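Local coordinates for protein peptidoglycan D,D-transpeptidase PbpA (PDB 3UN7) that probably cross-links peptidoglycan in the mycobacterial cell wall as a penicillin-binding transpeptidase and takes part in regulating cell length, at residues Y19-G24 with R98-G103. Numbering follows the deposited sequence.
Sequences YSRQRG and RDPRGG
Q22 and G102 tie 19-24 to 98-103 through one hydrogen bond across the two segments, G102 N to Q22 O at 2.7 Å. The bond is nearly straight (164° at the hydrogen), and the N-H comes in almost head-on to the carbonyl. The same oxygen takes a second, weaker CA-H...O contact from R101 CA at 3.4 Å. Farther along, G24 CA donates such a contact to G103 O at 3.1 Å, with 166° at its hydrogen. Here glycine meets glycine, with no side chain between the backbones: G24 CA and G102 CA lie 4.3 Å apart.

The apolar part lies at P100. R21 crosses the proline ring at about a right angle, its CG 3.7 Å from P100 CG, with CD of the same arginine also at that ring atom. The side chains of Q22 and R101 run side by side and point the same way, each with CG anti to its backbone N and the chain extended beyond it. Q22 OE1 sits over one face of the R101 guanidinium, 3.9 Å from R101 NH1, too far for a hydrogen bond, while Q22 NE2 bonds to S36 O. R23 turns from the contact to salt bridges with D76 and E72.

The touching parts, 21-24 and 100-103, run in roughly the same direction, 23° apart. The contact brings together the loops leading into strands 26-28 and 104-107, parallel neighbours in the mixed sheet, in the N-terminal part of the chain, 98-103 belonging to the family's dimerisation domain, away from the transpeptidase active site.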
ATOM      1  N   TYR A  19     -22.127 -18.545  17.281  1.00 52.89           N
ATOM      2  CA  TYR A  19     -20.934 -19.134  17.962  1.00 52.86           C
ATOM      3  C   TYR A  19     -21.244 -20.589  18.322  1.00 52.78           C
ATOM      4  O   TYR A  19     -20.386 -21.330  18.803  1.00 52.42           O
ATOM      5  CB  TYR A  19     -20.555 -18.299  19.193  1.00 53.39           C
ATOM      6  CG  TYR A  19     -19.285 -17.452  19.063  1.00 53.84           C
ATOM      7  CD1 TYR A  19     -19.329 -16.091  18.717  1.00 54.63           C
ATOM      8  CD2 TYR A  19     -18.044 -18.004  19.334  1.00 54.19           C
ATOM      9  CE1 TYR A  19     -18.133 -15.321  18.632  1.00 53.78           C
ATOM     10  CE2 TYR A  19     -16.859 -17.251  19.239  1.00 54.14           C
ATOM     11  CZ  TYR A  19     -16.899 -15.929  18.897  1.00 53.95           C
ATOM     12  OH  TYR A  19     -15.683 -15.239  18.835  1.00 54.18           O
ATOM     13  N   SER A  20     -22.493 -20.974  18.047  1.00 52.71           N
ATOM     14  CA  SER A  20     -23.009 -22.339  18.161  1.00 52.20           C
ATOM     15  C   SER A  20     -22.590 -23.242  16.994  1.00 51.15           C
ATOM     16  O   SER A  20     -22.548 -24.475  17.128  1.00 51.29           O
ATOM     17  CB  SER A  20     -24.540 -22.263  18.164  1.00 53.32           C
ATOM     18  OG  SER A  20     -24.990 -21.332  17.178  1.00 54.61           O
ATOM     19  N   ARG A  21     -22.302 -22.613  15.854  1.00 49.18           N
ATOM     20  CA  ARG A  21     -22.004 -23.295  14.593  1.00 47.66           C
ATOM     21  C   ARG A  21     -20.583 -22.990  14.117  1.00 44.49           C
ATOM     22  O   ARG A  21     -20.021 -21.940  14.454  1.00 44.11           O
ATOM     23  CB  ARG A  21     -23.016 -22.872  13.514  1.00 47.86           C
ATOM     24  CG  ARG A  21     -24.455 -23.291  13.800  1.00 50.07           C
ATOM     25  CD  ARG A  21     -25.409 -22.682  12.773  1.00 51.11           C
ATOM     26  NE  ARG A  21     -26.201 -21.585  13.339  1.00 56.77           N
ATOM     27  CZ  ARG A  21     -25.896 -20.294  13.257  1.00 57.87           C
ATOM     28  NH1 ARG A  21     -24.791 -19.890  12.634  1.00 59.71           N
ATOM     29  NH2 ARG A  21     -26.703 -19.401  13.811  1.00 59.12           N
ATOM     30  N   GLN A  22     -20.004 -23.913  13.346  1.00 41.49           N
ATOM     31  CA  GLN A  22     -18.615 -23.792  12.920  1.00 38.96           C
ATOM     32  C   GLN A  22     -18.417 -22.760  11.817  1.00 36.10           C
ATOM     33  O   GLN A  22     -18.770 -22.989  10.663  1.00 35.79           O
ATOM     34  CB  GLN A  22     -18.007 -25.139  12.502  1.00 39.22           C
ATOM     35  CG  GLN A  22     -16.495 -25.022  12.249  1.00 39.47           C
ATOM     36  CD  GLN A  22     -15.782 -26.358  12.119  1.00 41.20           C
ATOM     37  OE1 GLN A  22     -16.349 -27.343  11.641  1.00 44.00           O
ATOM     38  NE2 GLN A  22     -14.525 -26.395  12.554  1.00 43.52           N
ATOM     39  N   ARG A  23     -17.839 -21.628  12.196  1.00 33.55           N
ATOM     40  CA  ARG A  23     -17.503 -20.553  11.264  1.00 30.68           C
ATOM     41  C   ARG A  23     -16.443 -21.055  10.296  1.00 29.81           C
ATOM     42  O   ARG A  23     -15.591 -21.862  10.664  1.00 29.62           O
ATOM     43  CB  ARG A  23     -16.982 -19.354  12.047  1.00 30.38           C
ATOM     44  CG  ARG A  23     -16.660 -18.122  11.220  1.00 27.62           C
ATOM     45  CD  ARG A  23     -16.383 -16.960  12.161  1.00 28.31           C
ATOM     46  NE  ARG A  23     -16.111 -15.713  11.453  1.00 27.79           N
ATOM     47  CZ  ARG A  23     -17.037 -14.886  11.002  1.00 27.75           C
ATOM     48  NH1 ARG A  23     -18.334 -15.171  11.163  1.00 26.07           N
ATOM     49  NH2 ARG A  23     -16.669 -13.770  10.380  1.00 28.91           N
ATOM     50  N   GLY A  24     -16.506 -20.594   9.057  1.00 29.26           N
ATOM     51  CA  GLY A  24     -15.580 -21.056   8.033  1.00 29.10           C
ATOM     52  C   GLY A  24     -14.229 -20.397   8.132  1.00 27.85           C
ATOM     53  O   GLY A  24     -14.000 -19.550   9.006  1.00 28.25           O
ATOM     54  N   ARG A  98     -26.461 -33.572  10.143  1.00 61.04           N
ATOM     55  CA  ARG A  98     -25.035 -33.265  10.052  1.00 60.26           C
ATOM     56  C   ARG A  98     -24.728 -31.861  10.548  1.00 58.77           C
ATOM     57  O   ARG A  98     -25.473 -30.915  10.265  1.00 58.54           O
ATOM     58  CB  ARG A  98     -24.543 -33.441   8.608  1.00 60.97           C
ATOM     59  CG  ARG A  98     -23.250 -32.713   8.253  1.00 61.55           C
ATOM     60  CD  ARG A  98     -22.483 -33.449   7.165  1.00 64.67           C
ATOM     61  NE  ARG A  98     -23.326 -33.817   6.027  1.00 67.38           N
ATOM     62  CZ  ARG A  98     -23.185 -33.339   4.792  1.00 68.56           C
ATOM     63  NH1 ARG A  98     -22.223 -32.463   4.511  1.00 68.28           N
ATOM     64  NH2 ARG A  98     -24.007 -33.745   3.831  1.00 69.68           N
ATOM     65  N   ASP A  99     -23.632 -31.751  11.299  1.00 57.41           N
ATOM     66  CA  ASP A  99     -23.125 -30.476  11.801  1.00 55.92           C
ATOM     67  C   ASP A  99     -22.905 -29.458  10.682  1.00 54.47           C
ATOM     68  O   ASP A  99     -22.222 -29.766   9.703  1.00 54.37           O
ATOM     69  CB  ASP A  99     -21.805 -30.699  12.547  1.00 56.11           C
ATOM     70  CG  ASP A  99     -21.975 -30.662  14.042  1.00 57.84           C
ATOM     71  OD1 ASP A  99     -22.777 -31.474  14.570  1.00 59.30           O
ATOM     72  OD2 ASP A  99     -21.311 -29.810  14.681  1.00 59.33           O
ATOM     73  N   PRO A 100     -23.465 -28.238  10.832  1.00 53.03           N
ATOM     74  CA  PRO A 100     -23.289 -27.210   9.799  1.00 51.62           C
ATOM     75  C   PRO A 100     -21.883 -26.611   9.846  1.00 49.54           C
ATOM     76  O   PRO A 100     -21.172 -26.763  10.845  1.00 48.95           O
ATOM     77  CB  PRO A 100     -24.319 -26.145  10.185  1.00 51.82           C
ATOM     78  CG  PRO A 100     -24.415 -26.257  11.666  1.00 52.44           C
ATOM     79  CD  PRO A 100     -24.269 -27.741  11.965  1.00 53.05           C
ATOM     80  N   ARG A 101     -21.502 -25.935   8.765  1.00 47.63           N
ATOM     81  CA  ARG A 101     -20.212 -25.275   8.660  1.00 45.29           C
ATOM     82  C   ARG A 101     -20.418 -24.044   7.778  1.00 42.90           C
ATOM     83  O   ARG A 101     -21.205 -24.071   6.823  1.00 42.73           O
ATOM     84  CB  ARG A 101     -19.195 -26.248   8.044  1.00 45.97           C
ATOM     85  CG  ARG A 101     -17.698 -25.898   8.167  1.00 46.44           C
ATOM     86  CD  ARG A 101     -16.854 -26.914   7.359  1.00 47.77           C
ATOM     87  NE  ARG A 101     -15.403 -26.687   7.426  1.00 51.47           N
ATOM     88  CZ  ARG A 101     -14.521 -27.573   7.901  1.00 54.47           C
ATOM     89  NH1 ARG A 101     -14.926 -28.760   8.351  1.00 54.53           N
ATOM     90  NH2 ARG A 101     -13.221 -27.282   7.926  1.00 55.56           N
ATOM     91  N   GLY A 102     -19.733 -22.958   8.113  1.00 39.67           N
ATOM     92  CA  GLY A 102     -19.708 -21.780   7.258  1.00 37.23           C
ATOM     93  C   GLY A 102     -18.876 -22.058   6.022  1.00 35.64           C
ATOM     94  O   GLY A 102     -18.207 -23.092   5.929  1.00 35.03           O
ATOM     95  N   GLY A 103     -18.924 -21.149   5.061  1.00 34.16           N
ATOM     96  CA  GLY A 103     -18.112 -21.287   3.864  1.00 33.75           C
ATOM     97  C   GLY A 103     -16.722 -20.732   4.087  1.00 32.37           C
ATOM     98  O   GLY A 103     -16.413 -20.241   5.169  1.00 32.20           O
TER